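Local coordinates for beta-glucuronidase (uncultured Clostridium sp., PDB 6U7J), which hydrolyses beta-glucuronides as a family 2 glycoside hydrolase of the gut microbiota, probably including the glucuronide conjugates of estrogens, at residues G447-D452 against K457-F462; V465-Y470 against K488-K493. All coordinates share one frame; numbering follows the deposited sequence.

Interaction 1 (G447-D452 against K457-F462); sequences GTMNVD and KISQFF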
ATOM      1  N   GLY B 447      18.746  27.175  19.664  1.00 36.06           N
ATOM      2  CA  GLY B 447      17.812  26.178  20.162  1.00 36.04           C
ATOM      3  C   GLY B 447      16.512  26.421  19.425  1.00 38.34           C
ATOM      4  O   GLY B 447      16.251  27.539  18.974  1.00 38.31           O
ATOM      5  N   THR B 448      15.709  25.372  19.269  1.00 36.49           N
ATOM      6  CA  THR B 448      14.527  25.493  18.432  1.00 33.28           C
ATOM      7  C   THR B 448      13.292  25.791  19.269  1.00 35.46           C
ATOM      8  O   THR B 448      13.130  25.295  20.386  1.00 32.08           O
ATOM      9  CB  THR B 448      14.276  24.234  17.595  1.00 35.10           C
ATOM     10  OG1 THR B 448      13.850  23.163  18.453  1.00 39.64           O
ATOM     11  CG2 THR B 448      15.531  23.843  16.842  1.00 32.26           C
ATOM     12  N   MET B 449      12.400  26.583  18.682  1.00 35.02           N
ATOM     13  CA  MET B 449      11.210  27.095  19.340  1.00 34.23           C
ATOM     14  C   MET B 449       9.971  26.363  18.866  1.00 38.37           C
ATOM     15  O   MET B 449       9.816  26.085  17.671  1.00 35.65           O
ATOM     16  CB  MET B 449      11.019  28.585  19.032  1.00 38.71           C
ATOM     17  CG  MET B 449      12.093  29.493  19.585  1.00 40.97           C
ATOM     18  SD  MET B 449      11.877  29.647  21.349  1.00 42.71           S
ATOM     19  CE  MET B 449      13.232  28.612  21.912  1.00 33.84           C
ATOM     20  N   ASN B 450       9.056  26.116  19.795  1.00 39.07           N
ATOM     21  CA  ASN B 450       7.684  25.818  19.418  1.00 41.87           C
ATOM     22  C   ASN B 450       6.645  26.720  20.075  1.00 37.70           C
ATOM     23  O   ASN B 450       5.558  26.855  19.512  1.00 38.55           O
ATOM     24  CB  ASN B 450       7.343  24.351  19.720  1.00 41.21           C
ATOM     25  CG  ASN B 450       6.955  24.143  21.147  1.00 41.63           C
ATOM     26  OD1 ASN B 450       7.786  24.271  22.043  1.00 47.42           O
ATOM     27  ND2 ASN B 450       5.684  23.851  21.386  1.00 45.37           N
ATOM     28  N   VAL B 451       6.936  27.357  21.222  1.00 38.06           N
ATOM     29  CA  VAL B 451       5.973  28.237  21.893  1.00 37.01           C
ATOM     30  C   VAL B 451       5.742  29.479  21.039  1.00 37.51           C
ATOM     31  O   VAL B 451       6.525  29.767  20.128  1.00 36.05           O
ATOM     32  CB  VAL B 451       6.442  28.655  23.300  1.00 39.75           C
ATOM     33  CG1 VAL B 451       6.719  27.444  24.197  1.00 38.26           C
ATOM     34  CG2 VAL B 451       7.669  29.553  23.204  1.00 34.98           C
ATOM     35  N   ASP B 452       4.687  30.235  21.347  1.00 39.82           N
ATOM     36  CA  ASP B 452       4.363  31.433  20.579  1.00 44.90           C
ATOM     37  C   ASP B 452       5.448  32.495  20.754  1.00 44.15           C
ATOM     38  O   ASP B 452       6.043  32.631  21.830  1.00 41.53           O
ATOM     39  CB  ASP B 452       2.998  31.988  21.007  1.00 46.57           C
ATOM     40  CG  ASP B 452       1.852  30.995  20.774  1.00 56.69           C
ATOM     41  OD1 ASP B 452       1.872  30.279  19.744  1.00 61.00           O
ATOM     42  OD2 ASP B 452       0.919  30.934  21.613  1.00 61.99           O
ATOM     43  N   LYS B 457      10.854  33.343  25.987  1.00 39.64           N
ATOM     44  CA  LYS B 457      11.657  34.124  26.910  1.00 39.72           C
ATOM     45  C   LYS B 457      13.143  33.795  26.859  1.00 43.05           C
ATOM     46  O   LYS B 457      13.884  34.265  27.726  1.00 47.71           O
ATOM     47  CB  LYS B 457      11.116  33.955  28.331  1.00 41.72           C
ATOM     48  CG  LYS B 457       9.792  34.699  28.537  1.00 39.25           C
ATOM     49  CD  LYS B 457       9.160  34.402  29.874  1.00 43.60           C
ATOM     50  CE  LYS B 457       7.771  34.989  29.943  1.00 40.41           C
ATOM     51  NZ  LYS B 457       6.889  34.422  28.877  1.00 41.23           N
ATOM     52  N   ILE B 458      13.617  33.037  25.861  1.00 40.50           N
ATOM     53  CA  ILE B 458      15.012  32.603  25.879  1.00 42.20           C
ATOM     54  C   ILE B 458      15.766  32.874  24.579  1.00 40.46           C
ATOM     55  O   ILE B 458      17.002  32.835  24.562  1.00 39.79           O
ATOM     56  CB  ILE B 458      15.123  31.106  26.237  1.00 39.72           C
ATOM     57  CG1 ILE B 458      14.661  30.218  25.073  1.00 42.57           C
ATOM     58  CG2 ILE B 458      14.358  30.791  27.516  1.00 38.32           C
ATOM     59  CD1 ILE B 458      15.080  28.740  25.237  1.00 36.52           C
ATOM     60  N   SER B 459      15.064  33.159  23.482  1.00 37.67           N
ATOM     61  CA  SER B 459      15.772  33.238  22.205  1.00 38.76           C
ATOM     62  C   SER B 459      16.717  34.429  22.130  1.00 39.54           C
ATOM     63  O   SER B 459      17.615  34.431  21.276  1.00 35.48           O
ATOM     64  CB  SER B 459      14.796  33.286  21.025  1.00 39.02           C
ATOM     65  OG  SER B 459      14.268  31.994  20.769  1.00 38.90           O
ATOM     66  N   GLN B 460      16.555  35.432  23.002  1.00 40.36           N
ATOM     67  CA  GLN B 460      17.517  36.533  23.034  1.00 40.99           C
ATOM     68  C   GLN B 460      18.942  36.050  23.310  1.00 41.77           C
ATOM     69  O   GLN B 460      19.895  36.750  22.957  1.00 37.60           O
ATOM     70  CB  GLN B 460      17.109  37.573  24.078  1.00 40.94           C
ATOM     71  CG  GLN B 460      17.157  37.073  25.522  1.00 40.82           C
ATOM     72  CD  GLN B 460      15.862  36.384  25.928  1.00 45.85           C
ATOM     73  OE1 GLN B 460      15.020  36.091  25.080  1.00 45.95           O
ATOM     74  NE2 GLN B 460      15.700  36.119  27.222  1.00 42.86           N
ATOM     75  N   PHE B 461      19.112  34.867  23.911  1.00 38.99           N
ATOM     76  CA  PHE B 461      20.444  34.355  24.212  1.00 35.52           C
ATOM     77  C   PHE B 461      21.121  33.700  23.016  1.00 40.25           C
ATOM     78  O   PHE B 461      22.311  33.383  23.106  1.00 40.54           O
ATOM     79  CB  PHE B 461      20.384  33.344  25.367  1.00 38.15           C
ATOM     80  CG  PHE B 461      19.754  33.891  26.629  1.00 40.19           C
ATOM     81  CD1 PHE B 461      20.198  35.075  27.189  1.00 40.57           C
ATOM     82  CD2 PHE B 461      18.715  33.219  27.250  1.00 39.26           C
ATOM     83  CE1 PHE B 461      19.612  35.581  28.344  1.00 43.24           C
ATOM     84  CE2 PHE B 461      18.132  33.718  28.408  1.00 42.94           C
ATOM     85  CZ  PHE B 461      18.583  34.903  28.954  1.00 41.15           C
ATOM     86  N   PHE B 462      20.411  33.491  21.908  1.00 35.78           N
ATOM     87  CA  PHE B 462      20.940  32.731  20.783  1.00 37.79           C
ATOM     88  C   PHE B 462      21.511  33.665  19.727  1.00 38.24           C
ATOM     89  O   PHE B 462      21.188  34.851  19.674  1.00 38.48           O
ATOM     90  CB  PHE B 462      19.851  31.852  20.144  1.00 38.15           C
ATOM     91  CG  PHE B 462      19.215  30.877  21.093  1.00 38.89           C
ATOM     92  CD1 PHE B 462      19.926  30.363  22.172  1.00 38.72           C
ATOM     93  CD2 PHE B 462      17.908  30.461  20.896  1.00 37.96           C
ATOM     94  CE1 PHE B 462      19.338  29.454  23.046  1.00 37.87           C
ATOM     95  CE2 PHE B 462      17.315  29.551  21.760  1.00 39.96           C
ATOM     96  CZ  PHE B 462      18.028  29.052  22.839  1.00 38.69           C
TER
HETATM   97  O   HOH W   1      15.646  30.223  18.623  1.00 37.22           O
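Gly447 of the barrel strand 445-449 faces Phe462 across the contact, their CA atoms 7.3 Å apart, where the chain doubles back outside the strand. Residues 457-462 form a compact turn with a short 3-10 segment at 459-461, held by backbone bonds from Phe461 N to Ile458 O and from Phe462 N to Ser459 O. The Phe462 ring lies against bare backbone: Gly447 N sits over one face, offset toward the rim, 3.5 Å from CE2. Ile458 O stands above the centre of the opposite face, sandwiching the ring between two backbone groups. Met449 packs beside it. With its chain bent at chi2 (-74°) and chi3 (106°), its methyl CE reaches CD1 of Ile458 at 3.8 Å and comes to the edge of the Phe462 ring, 4.2 Å from CE2. The thioether sulfur SD packs beside the hydroxyl OG of Ser459 at 3.4 Å. A water links the segments where no direct polar bond does, donating to Gly447 O at 2.8 Å and bonding to Ser459 OG at 3.1 Å. Ile458 touches Phe429 of helix 424-439 and Met449 touches Trp494 of helix 480-498, placing the turn on the outer, helix-facing side of the TIM barrel. It links consecutive barrel strands with a 3-10 turn where a helix is usual. Asp456 receives bonds from the backbone N atoms of Ile458 and Ser459, fixing the start of the turn. Sulfur, methyl and ring contacts thus join the turn to the strand, while the water supplies a polar link to the buried carbonyl of Gly447.

Interaction 2 (V465-Y470 against K488-K493); sequences VCINRY and KTDLIK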
ATOM      1  N   VAL B 465      17.863  32.390  15.480  1.00 37.92           N
ATOM      2  CA  VAL B 465      16.544  31.967  15.955  1.00 38.98           C
ATOM      3  C   VAL B 465      16.046  30.836  15.067  1.00 39.57           C
ATOM      4  O   VAL B 465      16.032  30.958  13.829  1.00 35.74           O
ATOM      5  CB  VAL B 465      15.559  33.148  15.968  1.00 39.08           C
ATOM      6  CG1 VAL B 465      14.139  32.652  16.262  1.00 38.75           C
ATOM      7  CG2 VAL B 465      15.985  34.177  16.987  1.00 39.53           C
ATOM      8  N   CYS B 466      15.631  29.740  15.696  1.00 37.91           N
ATOM      9  CA  CYS B 466      15.216  28.518  15.010  1.00 37.19           C
ATOM     10  C   CYS B 466      13.791  28.203  15.450  1.00 37.80           C
ATOM     11  O   CYS B 466      13.536  28.075  16.654  1.00 39.33           O
ATOM     12  CB  CYS B 466      16.165  27.372  15.364  1.00 32.40           C
ATOM     13  SG  CYS B 466      17.787  27.498  14.586  1.00 38.83           S
ATOM     14  N   ILE B 467      12.866  28.091  14.501  1.00 34.32           N
ATOM     15  CA  ILE B 467      11.467  27.852  14.837  1.00 35.27           C
ATOM     16  C   ILE B 467      10.965  26.593  14.139  1.00 36.76           C
ATOM     17  O   ILE B 467      11.292  26.330  12.973  1.00 34.73           O
ATOM     18  CB  ILE B 467      10.568  29.066  14.500  1.00 36.59           C
ATOM     19  CG1 ILE B 467      10.454  29.276  12.982  1.00 36.51           C
ATOM     20  CG2 ILE B 467      11.114  30.322  15.174  1.00 35.11           C
ATOM     21  CD1 ILE B 467       9.487  30.372  12.590  1.00 34.90           C
ATOM     22  N   ASN B 468      10.185  25.807  14.880  1.00 33.31           N
ATOM     23  CA  ASN B 468       9.501  24.626  14.375  1.00 32.88           C
ATOM     24  C   ASN B 468       8.042  25.004  14.143  1.00 33.41           C
ATOM     25  O   ASN B 468       7.321  25.323  15.094  1.00 32.18           O
ATOM     26  CB  ASN B 468       9.601  23.466  15.367  1.00 35.16           C
ATOM     27  CG  ASN B 468      11.018  22.905  15.489  1.00 33.80           C
ATOM     28  OD1 ASN B 468      11.927  23.302  14.756  1.00 33.59           O
ATOM     29  ND2 ASN B 468      11.205  21.966  16.415  1.00 32.85           N
ATOM     30  N   ARG B 469       7.607  24.970  12.889  1.00 30.48           N
ATOM     31  CA  ARG B 469       6.318  25.543  12.534  1.00 31.65           C
ATOM     32  C   ARG B 469       5.617  24.621  11.558  1.00 33.03           C
ATOM     33  O   ARG B 469       6.196  24.250  10.534  1.00 34.40           O
ATOM     34  CB  ARG B 469       6.487  26.939  11.920  1.00 32.25           C
ATOM     35  CG  ARG B 469       6.666  28.043  12.967  1.00 33.24           C
ATOM     36  CD  ARG B 469       5.465  28.081  13.875  1.00 34.68           C
ATOM     37  NE  ARG B 469       5.560  29.037  14.970  1.00 32.06           N
ATOM     38  CZ  ARG B 469       5.807  28.694  16.231  1.00 42.36           C
ATOM     39  NH1 ARG B 469       6.014  27.416  16.544  1.00 38.40           N
ATOM     40  NH2 ARG B 469       5.836  29.621  17.187  1.00 35.52           N
ATOM     41  N   TYR B 470       4.373  24.272  11.866  1.00 33.38           N
ATOM     42  CA  TYR B 470       3.616  23.293  11.108  1.00 32.27           C
ATOM     43  C   TYR B 470       2.271  23.870  10.696  1.00 36.08           C
ATOM     44  O   TYR B 470       1.203  23.286  10.919  1.00 34.92           O
ATOM     45  CB  TYR B 470       3.433  22.018  11.918  1.00 31.99           C
ATOM     46  CG  TYR B 470       4.702  21.263  12.173  1.00 30.20           C
ATOM     47  CD1 TYR B 470       5.161  20.336  11.257  1.00 27.91           C
ATOM     48  CD2 TYR B 470       5.440  21.463  13.341  1.00 34.75           C
ATOM     49  CE1 TYR B 470       6.302  19.616  11.478  1.00 30.25           C
ATOM     50  CE2 TYR B 470       6.606  20.732  13.585  1.00 33.18           C
ATOM     51  CZ  TYR B 470       7.026  19.811  12.640  1.00 32.67           C
ATOM     52  OH  TYR B 470       8.163  19.076  12.825  1.00 36.46           O
ATOM     53  N   LYS B 488       4.420  33.649   6.891  1.00 37.61           N
ATOM     54  CA  LYS B 488       5.020  34.960   6.659  1.00 36.70           C
ATOM     55  C   LYS B 488       4.817  35.869   7.863  1.00 37.31           C
ATOM     56  O   LYS B 488       5.763  36.510   8.337  1.00 39.49           O
ATOM     57  CB  LYS B 488       4.437  35.612   5.411  1.00 39.05           C
ATOM     58  CG  LYS B 488       5.203  36.856   4.946  1.00 38.83           C
ATOM     59  CD  LYS B 488       4.544  37.442   3.690  1.00 49.65           C
ATOM     60  CE  LYS B 488       5.119  38.812   3.305  1.00 45.05           C
ATOM     61  NZ  LYS B 488       6.593  38.795   3.407  1.00 49.40           N
ATOM     62  N   THR B 489       3.595  35.907   8.390  1.00 35.50           N
ATOM     63  CA  THR B 489       3.312  36.741   9.552  1.00 36.22           C
ATOM     64  C   THR B 489       4.143  36.304  10.751  1.00 43.39           C
ATOM     65  O   THR B 489       4.736  37.134  11.451  1.00 41.53           O
ATOM     66  CB  THR B 489       1.823  36.676   9.890  1.00 39.09           C
ATOM     67  OG1 THR B 489       1.067  37.288   8.841  1.00 43.21           O
ATOM     68  CG2 THR B 489       1.540  37.395  11.195  1.00 36.96           C
ATOM     69  N   ASP B 490       4.204  34.995  11.003  1.00 39.47           N
ATOM     70  CA  ASP B 490       4.965  34.524  12.151  1.00 42.54           C
ATOM     71  C   ASP B 490       6.451  34.804  11.969  1.00 40.60           C
ATOM     72  O   ASP B 490       7.117  35.274  12.896  1.00 42.54           O
ATOM     73  CB  ASP B 490       4.706  33.033  12.382  1.00 40.29           C
ATOM     74  CG  ASP B 490       5.030  32.600  13.803  1.00 38.47           C
ATOM     75  OD1 ASP B 490       4.408  33.124  14.750  1.00 38.50           O
ATOM     76  OD2 ASP B 490       5.922  31.743  13.973  1.00 38.43           O
ATOM     77  N   LEU B 491       6.981  34.540  10.773  1.00 42.01           N
ATOM     78  CA  LEU B 491       8.387  34.811  10.500  1.00 40.99           C
ATOM     79  C   LEU B 491       8.741  36.255  10.823  1.00 45.13           C
ATOM     80  O   LEU B 491       9.788  36.530  11.427  1.00 41.34           O
ATOM     81  CB  LEU B 491       8.697  34.523   9.028  1.00 42.36           C
ATOM     82  CG  LEU B 491       8.793  33.068   8.594  1.00 41.55           C
ATOM     83  CD1 LEU B 491       9.000  33.008   7.088  1.00 39.42           C
ATOM     84  CD2 LEU B 491       9.937  32.395   9.347  1.00 39.90           C
ATOM     85  N   ILE B 492       7.877  37.192  10.426  1.00 40.66           N
ATOM     86  CA  ILE B 492       8.204  38.602  10.592  1.00 44.99           C
ATOM     87  C   ILE B 492       8.161  38.987  12.069  1.00 44.46           C
ATOM     88  O   ILE B 492       8.989  39.779  12.537  1.00 44.28           O
ATOM     89  CB  ILE B 492       7.273  39.470   9.726  1.00 44.27           C
ATOM     90  CG1 ILE B 492       7.559  39.225   8.240  1.00 40.86           C
ATOM     91  CG2 ILE B 492       7.474  40.945  10.038  1.00 45.74           C
ATOM     92  CD1 ILE B 492       6.561  39.891   7.312  1.00 40.74           C
ATOM     93  N   LYS B 493       7.223  38.408  12.832  1.00 39.53           N
ATOM     94  CA  LYS B 493       7.183  38.659  14.273  1.00 44.09           C
ATOM     95  C   LYS B 493       8.452  38.158  14.973  1.00 45.18           C
ATOM     96  O   LYS B 493       8.977  38.831  15.870  1.00 46.29           O
ATOM     97  CB  LYS B 493       5.932  38.023  14.888  1.00 40.21           C
ATOM     98  CG  LYS B 493       4.640  38.649  14.363  1.00 45.97           C
ATOM     99  CD  LYS B 493       3.424  38.370  15.242  1.00 45.45           C
ATOM    100  CE  LYS B 493       3.100  36.892  15.303  1.00 46.28           C
ATOM    101  NZ  LYS B 493       1.726  36.633  15.836  1.00 54.53           N
TER
HETATM  102  O   HOH W   2       4.625  32.347  17.040  1.00 43.21           O
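Ile467 and Arg469, two residues apart on and just past strand 465-468, meet helix 480-498 within a beta-alpha-beta unit of the TIM barrel. The side chain of Ile467 points toward the helix, and its CD1 touches Leu491 CD2 at 3.8 Å, the two side chains crossing at about a right angle. Trp494 of the same helix also packs on Ile467, and Leu491 continues to Val504 of the next strand, so the apolar layer spans the unit. Asn468, between them, turns the other way, its ND2 bonded to Glu417 and its OD1 to Thr505. Its carbonyl O accepts a bond from Arg469 NH1 at 2.9 Å. Arg469 bends at chi2 (-59°), which folds the chain so that NH1 turns back to this preceding carbonyl while NE points to Asp490. NH1 and NH2 also donate to Asn450 O and Val451 O, carbonyls just past the neighbouring strand 445-449. The salt bridge from NE to Asp490 OD2 is 2.9 Å long with an N-H...O angle of 155°; OD2 is approached from above the carboxylate plane and takes a second donor, Trp494 NE1.

Overall arrangement
Interaction 1 closes before interaction 2 opens along the chain, and their centres lie 11 Å apart in the TIM barrel domain. Strands 445-449 and 465-468 are parallel neighbours in the barrel sheet, and backbone bonds probably join them, from Met449 N to Cys466 O and from Asn468 N to Met449 O, each 2.8 Å. Helix 480-498 is common ground: Trp494 touches Met449 of interaction 1 and both Ile467 and Arg469 of interaction 2. No helix separates strand 445-449 from strand 465-468 along the chain; the 457-462 turn lies on the outside there, whereas helix 480-498 follows strand 465-468 as the usual barrel crossover.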